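Local coordinates for putative gamma-glutamylcyclotransferase PH0828 (Pyrococcus horikoshii, PDB 1V30), which probably acts as a gamma-glutamylcyclotransferase, releasing 5-oxoproline from gamma-glutamyl compounds, at residues 10-15 with 94-99; 34-39 with 56-61. One frame throughout, in Å; residues are numbered along the deposited sequence.

From the N terminus, the chain first runs through strand 8-12 and the turn behind it, which give residues 10-15. These wait 79 residues for their partner, 94-99, so contact 1 closes the long loop. Inside that loop the chain lays down strand 30-37, passes through strands 40-44 and 48-51, and returns along strand 56-64. There, 34-39 meets 56-61 and contact 2 closes a shorter loop, nested in the first. Strand 56-64 lies between strands 8-12 and 30-37 in one antiparallel sheet. The two contacts touch where V12 O probably accepts a hydrogen bond from E60 N. Contact 1 then ties the outer strand 8-12 to the strand pair 81-86 and 93-98.

Contact 1: residues 10-15 with 94-99; sequences IAVYGT and FLWEWG
Y13 sets its hydroxyl on the backbone of W96 in strand 93-98. CG stands between the backbone N and the carbonyl carbon (chi1 57°), and the ring's end comes nearer the strand. Its OH donates to W96 O over 2.7 Å, almost in line with the carbonyl bond (C=O...O 168°). This oxygen lies at the edge of the phenol ring, in its plane. A50 N adds a weak hydrogen bond to the same hydroxyl. L95 crosses the tyrosine at about a right angle, and its CD1 comes within 4.0 Å of Y13 CD1. With a phenylalanine here, W96 O would probably be left without its hydroxyl donor, and the ring would be held mainly by packing such as that of L95.

The backbones meet in a single bridge, I10 with F94. A11 N gives its hydrogen to F94 O at 2.8 Å. The strands then splay, at 41° to each other. Water 1 bridges the strands here: it donates to A11 O (2.8 Å) and accepts from W96 N (2.9 Å).

Y13, G14 and T15 belong to the substrate site inferred from relatives in the gamma-glutamylcyclotransferase family. A bound NHE, probably from the crystallisation liquor, takes a hydrogen bond from Y13 N and weaker ones from G14 N and T15 N, and may mark an anion-binding turn.

The W96 indole lies alongside V12, pointing the same way. V12 CG1 meets the ring edge, 4.2 Å from W96 CZ3. I10 approaches W96 at a slant, with its CG2 nearest to CH2. The indole NE1 bonds to N73 OD1.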
loop_
_atom_site.group_PDB
_atom_site.type_symbol
_atom_site.label_atom_id
_atom_site.label_comp_id
_atom_site.label_asym_id
_atom_site.label_seq_id
_atom_site.Cartn_x
_atom_site.Cartn_y
_atom_site.Cartn_z
ATOM N N ILE A 10 -9.588 1.979 3.300
ATOM C CA ILE A 10 -8.133 2.080 3.238
ATOM C C ILE A 10 -7.615 1.838 1.823
ATOM O O ILE A 10 -8.260 1.148 1.025
ATOM C CB ILE A 10 -7.437 1.073 4.198
ATOM C CG1 ILE A 10 -7.737 -0.366 3.771
ATOM C CG2 ILE A 10 -7.907 1.309 5.634
ATOM C CD1 ILE A 10 -7.034 -1.412 4.614
ATOM N N ALA A 11 -6.456 2.416 1.519
ATOM C CA ALA A 11 -5.818 2.275 0.214
ATOM C C ALA A 11 -4.422 1.731 0.482
ATOM O O ALA A 11 -3.582 2.411 1.086
ATOM C CB ALA A 11 -5.737 3.625 -0.478
ATOM N N VAL A 12 -4.178 0.499 0.042
ATOM C CA VAL A 12 -2.892 -0.145 0.269
ATOM C C VAL A 12 -2.100 -0.349 -1.017
ATOM O O VAL A 12 -2.640 -0.770 -2.045
ATOM C CB VAL A 12 -3.080 -1.486 1.024
ATOM C CG1 VAL A 12 -3.715 -1.211 2.388
ATOM C CG2 VAL A 12 -3.957 -2.448 0.218
ATOM N N TYR A 13 -0.812 -0.030 -0.949
ATOM C CA TYR A 13 0.082 -0.114 -2.096
ATOM C C TYR A 13 1.163 -1.173 -1.971
ATOM O O TYR A 13 1.842 -1.475 -2.951
ATOM C CB TYR A 13 0.778 1.233 -2.291
ATOM C CG TYR A 13 1.538 1.687 -1.054
ATOM C CD1 TYR A 13 0.933 2.501 -0.094
ATOM C CD2 TYR A 13 2.862 1.287 -0.834
ATOM C CE1 TYR A 13 1.635 2.912 1.054
ATOM C CE2 TYR A 13 3.566 1.689 0.309
ATOM C CZ TYR A 13 2.948 2.503 1.242
ATOM O OH TYR A 13 3.670 2.937 2.333
ATOM N N GLY A 14 1.330 -1.734 -0.781
ATOM C CA GLY A 14 2.401 -2.692 -0.606
ATOM C C GLY A 14 2.119 -3.975 0.134
ATOM O O GLY A 14 1.443 -4.867 -0.375
ATOM N N THR A 15 2.647 -4.055 1.348
ATOM C CA THR A 15 2.550 -5.233 2.195
ATOM C C THR A 15 1.159 -5.824 2.416
ATOM O O THR A 15 1.020 -7.041 2.590
ATOM C CB THR A 15 3.222 -4.923 3.545
ATOM O OG1 THR A 15 4.464 -4.249 3.293
ATOM C CG2 THR A 15 3.504 -6.190 4.312
ATOM N N PHE A 94 -7.806 5.959 3.993
ATOM C CA PHE A 94 -6.585 6.116 4.767
ATOM C C PHE A 94 -5.477 5.328 4.081
ATOM O O PHE A 94 -5.723 4.274 3.483
ATOM C CB PHE A 94 -6.770 5.602 6.196
ATOM C CG PHE A 94 -7.650 6.472 7.035
ATOM C CD1 PHE A 94 -8.995 6.169 7.203
ATOM C CD2 PHE A 94 -7.137 7.612 7.640
ATOM C CE1 PHE A 94 -9.822 6.992 7.969
ATOM C CE2 PHE A 94 -7.954 8.441 8.405
ATOM C CZ PHE A 94 -9.298 8.130 8.569
ATOM N N LEU A 95 -4.262 5.847 4.177
ATOM C CA LEU A 95 -3.093 5.222 3.580
ATOM C C LEU A 95 -1.941 5.384 4.560
ATOM O O LEU A 95 -1.859 6.399 5.258
ATOM C CB LEU A 95 -2.773 5.900 2.244
ATOM C CG LEU A 95 -1.501 5.494 1.497
ATOM C CD1 LEU A 95 -1.766 5.507 -0.001
ATOM C CD2 LEU A 95 -0.362 6.435 1.856
ATOM N N TRP A 96 -1.073 4.380 4.628
ATOM C CA TRP A 96 0.070 4.412 5.525
ATOM C C TRP A 96 1.276 4.925 4.764
ATOM O O TRP A 96 1.886 4.203 3.976
ATOM C CB TRP A 96 0.343 3.019 6.084
ATOM C CG TRP A 96 -0.614 2.627 7.170
ATOM C CD1 TRP A 96 -0.506 2.918 8.501
ATOM C CD2 TRP A 96 -1.833 1.886 7.020
ATOM N NE1 TRP A 96 -1.579 2.401 9.188
ATOM C CE2 TRP A 96 -2.411 1.763 8.304
ATOM C CE3 TRP A 96 -2.496 1.314 5.925
ATOM C CZ2 TRP A 96 -3.617 1.091 8.523
ATOM C CZ3 TRP A 96 -3.697 0.643 6.144
ATOM C CH2 TRP A 96 -4.243 0.538 7.432
ATOM N N GLU A 97 1.600 6.187 5.012
ATOM C CA GLU A 97 2.713 6.863 4.368
ATOM C C GLU A 97 4.016 6.660 5.135
ATOM O O GLU A 97 4.057 6.814 6.355
ATOM C CB GLU A 97 2.384 8.353 4.281
ATOM C CG GLU A 97 3.527 9.256 3.879
ATOM C CD GLU A 97 3.109 10.708 3.892
ATOM O OE1 GLU A 97 2.305 11.094 3.020
ATOM O OE2 GLU A 97 3.565 11.453 4.787
ATOM N N TRP A 98 5.084 6.310 4.424
ATOM C CA TRP A 98 6.368 6.119 5.085
ATOM C C TRP A 98 6.770 7.479 5.665
ATOM O O TRP A 98 6.749 8.490 4.961
ATOM C CB TRP A 98 7.408 5.604 4.087
ATOM C CG TRP A 98 8.770 5.412 4.677
ATOM C CD1 TRP A 98 9.916 6.036 4.289
ATOM C CD2 TRP A 98 9.137 4.526 5.747
ATOM N NE1 TRP A 98 10.972 5.600 5.042
ATOM C CE2 TRP A 98 10.527 4.672 5.946
ATOM C CE3 TRP A 98 8.432 3.621 6.553
ATOM C CZ2 TRP A 98 11.229 3.947 6.920
ATOM C CZ3 TRP A 98 9.131 2.898 7.522
ATOM C CH2 TRP A 98 10.516 3.069 7.696
ATOM N N GLY A 99 7.136 7.494 6.943
ATOM C CA GLY A 99 7.475 8.746 7.607
ATOM C C GLY A 99 8.910 9.240 7.624
ATOM O O GLY A 99 9.232 10.173 8.365
HETATM O O HOH W 1 -1.405 2.169 2.758
#

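Contact 2: residues 34-39 with 56-61; sequences EDWIEG and KLKVEV
E34 and K58 meet at a slant. E34 OE1 makes a salt bridge to K58 NZ at 3.2 Å and also touches K58 CE. The carboxylate's other oxygen faces a like charge, with E34 OE2 4.1 Å from E60 OE2. R17 probably offsets this repulsion. It makes a salt bridge to E60 OE2 and a long, weak ion pair to E34 OE2. E60 OE1 accepts from Y62 OH and K18 N, so this buried carboxylate has partners on both oxygens and is likely to stay ionised.

The backbones form a regular antiparallel ladder, with D35-V59 and I37-L57 as its hydrogen-bonded pairs. D35 N donates to V59 O at 2.9 Å. V59 N donates to D35 O, also at 2.9 Å and nearly straight (173° at the hydrogen). I37 N donates to L57 O at 2.8 Å, and L57 N to I37 O at 2.8 Å. This ladder joins the outer strand 30-37 to strand 56-64, the middle strand of the antiparallel sheet. At E38 and G39 the chain turns a corner toward strand 40-44. A side chain on G39 would press on the preceding carbonyl.

D35 splits its carboxylate between two backbone donors. OD1 accepts a weak bond from W36 N (2.8 Å), and OD2 accepts from K89 N. On the opposite sheet face the W36 indole is sandwiched. K56 CE lies over one face and K58 CB over the other, both offset toward the rim. K56 CG stands between its backbone N and carbonyl carbon (chi1 65°), close to W36 CE3. K56 NZ makes a cation-pi contact, 4.8 Å from the centroid of the W36 six-membered ring. On the same sheet face as D35, I37 crosses V59 at about a right angle, CG1 against CG1.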
loop_
_atom_site.group_PDB
_atom_site.type_symbol
_atom_site.label_atom_id
_atom_site.label_comp_id
_atom_site.label_asym_id
_atom_site.label_seq_id
_atom_site.Cartn_x
_atom_site.Cartn_y
_atom_site.Cartn_z
ATOM N N GLU A 34 -9.082 -1.364 -7.579
ATOM C CA GLU A 34 -7.786 -0.707 -7.560
ATOM C C GLU A 34 -7.953 0.722 -8.046
ATOM O O GLU A 34 -8.957 1.065 -8.680
ATOM C CB GLU A 34 -6.795 -1.447 -8.464
ATOM C CG GLU A 34 -6.578 -2.905 -8.078
ATOM C CD GLU A 34 -5.539 -3.601 -8.946
ATOM O OE1 GLU A 34 -5.462 -3.286 -10.148
ATOM O OE2 GLU A 34 -4.807 -4.467 -8.425
ATOM N N ASP A 35 -6.976 1.563 -7.736
ATOM C CA ASP A 35 -7.012 2.950 -8.159
ATOM C C ASP A 35 -5.581 3.465 -8.173
ATOM O O ASP A 35 -4.649 2.739 -7.814
ATOM C CB ASP A 35 -7.873 3.763 -7.187
ATOM C CG ASP A 35 -8.257 5.127 -7.736
ATOM O OD1 ASP A 35 -8.057 5.382 -8.944
ATOM O OD2 ASP A 35 -8.779 5.945 -6.948
ATOM N N TRP A 36 -5.409 4.706 -8.613
ATOM C CA TRP A 36 -4.095 5.328 -8.652
ATOM C C TRP A 36 -4.135 6.619 -7.849
ATOM O O TRP A 36 -5.043 7.438 -8.015
ATOM C CB TRP A 36 -3.672 5.639 -10.091
ATOM C CG TRP A 36 -3.382 4.432 -10.928
ATOM C CD1 TRP A 36 -4.272 3.716 -11.670
ATOM C CD2 TRP A 36 -2.106 3.799 -11.109
ATOM N NE1 TRP A 36 -3.633 2.679 -12.308
ATOM C CE2 TRP A 36 -2.302 2.706 -11.979
ATOM C CE3 TRP A 36 -0.816 4.053 -10.620
ATOM C CZ2 TRP A 36 -1.255 1.861 -12.374
ATOM C CZ3 TRP A 36 0.225 3.214 -11.011
ATOM C CH2 TRP A 36 -0.002 2.131 -11.881
ATOM N N ILE A 37 -3.159 6.789 -6.967
ATOM C CA ILE A 37 -3.079 7.986 -6.142
ATOM C C ILE A 37 -2.001 8.898 -6.717
ATOM O O ILE A 37 -0.841 8.504 -6.848
ATOM C CB ILE A 37 -2.710 7.639 -4.679
ATOM C CG1 ILE A 37 -3.613 6.511 -4.160
ATOM C CG2 ILE A 37 -2.853 8.877 -3.798
ATOM C CD1 ILE A 37 -5.096 6.831 -4.184
ATOM N N GLU A 38 -2.388 10.116 -7.075
ATOM C CA GLU A 38 -1.448 11.077 -7.630
ATOM C C GLU A 38 -0.637 11.721 -6.511
ATOM O O GLU A 38 -1.128 11.878 -5.395
ATOM C CB GLU A 38 -2.203 12.160 -8.411
ATOM C CG GLU A 38 -2.795 11.681 -9.727
ATOM C CD GLU A 38 -1.734 11.429 -10.785
ATOM O OE1 GLU A 38 -2.061 10.821 -11.827
ATOM O OE2 GLU A 38 -0.574 11.846 -10.581
ATOM N N GLY A 39 0.608 12.079 -6.808
ATOM C CA GLY A 39 1.447 12.729 -5.817
ATOM C C GLY A 39 2.251 11.821 -4.907
ATOM O O GLY A 39 2.699 12.248 -3.843
ATOM N N LYS A 56 2.534 8.607 -9.775
ATOM C CA LYS A 56 1.282 8.005 -9.331
ATOM C C LYS A 56 1.529 6.638 -8.711
ATOM O O LYS A 56 2.408 5.888 -9.135
ATOM C CB LYS A 56 0.266 7.910 -10.476
ATOM C CG LYS A 56 0.637 6.994 -11.622
ATOM C CD LYS A 56 -0.502 6.937 -12.634
ATOM C CE LYS A 56 -0.235 5.900 -13.716
ATOM N NZ LYS A 56 1.035 6.161 -14.446
ATOM N N LEU A 57 0.723 6.324 -7.708
ATOM C CA LEU A 57 0.852 5.089 -6.956
ATOM C C LEU A 57 -0.356 4.167 -7.095
ATOM O O LEU A 57 -1.495 4.592 -6.900
ATOM C CB LEU A 57 1.056 5.456 -5.485
ATOM C CG LEU A 57 1.110 4.343 -4.443
ATOM C CD1 LEU A 57 2.494 3.700 -4.444
ATOM C CD2 LEU A 57 0.785 4.934 -3.075
ATOM N N LYS A 58 -0.110 2.902 -7.425
ATOM C CA LYS A 58 -1.200 1.948 -7.556
ATOM C C LYS A 58 -1.589 1.409 -6.184
ATOM O O LYS A 58 -0.731 0.983 -5.402
ATOM C CB LYS A 58 -0.799 0.779 -8.461
ATOM C CG LYS A 58 -1.951 -0.155 -8.800
ATOM C CD LYS A 58 -1.445 -1.395 -9.508
ATOM C CE LYS A 58 -2.573 -2.220 -10.103
ATOM N NZ LYS A 58 -3.065 -1.652 -11.390
ATOM N N VAL A 59 -2.884 1.436 -5.897
ATOM C CA VAL A 59 -3.395 0.935 -4.634
ATOM C C VAL A 59 -4.600 0.038 -4.846
ATOM O O VAL A 59 -5.238 0.057 -5.903
ATOM C CB VAL A 59 -3.859 2.084 -3.694
ATOM C CG1 VAL A 59 -2.683 2.948 -3.293
ATOM C CG2 VAL A 59 -4.951 2.917 -4.378
ATOM N N GLU A 60 -4.879 -0.766 -3.829
ATOM C CA GLU A 60 -6.053 -1.621 -3.788
ATOM C C GLU A 60 -6.858 -0.960 -2.677
ATOM O O GLU A 60 -6.325 -0.699 -1.595
ATOM C CB GLU A 60 -5.683 -3.045 -3.385
ATOM C CG GLU A 60 -5.094 -3.866 -4.513
ATOM C CD GLU A 60 -4.511 -5.183 -4.043
ATOM O OE1 GLU A 60 -4.939 -5.700 -2.991
ATOM O OE2 GLU A 60 -3.625 -5.704 -4.744
ATOM N N VAL A 61 -8.127 -0.669 -2.939
ATOM C CA VAL A 61 -8.965 -0.016 -1.943
ATOM C C VAL A 61 -9.926 -1.006 -1.296
ATOM O O VAL A 61 -10.622 -1.758 -1.987
ATOM C CB VAL A 61 -9.762 1.144 -2.572
ATOM C CG1 VAL A 61 -10.528 1.899 -1.491
ATOM C CG2 VAL A 61 -8.817 2.084 -3.302
#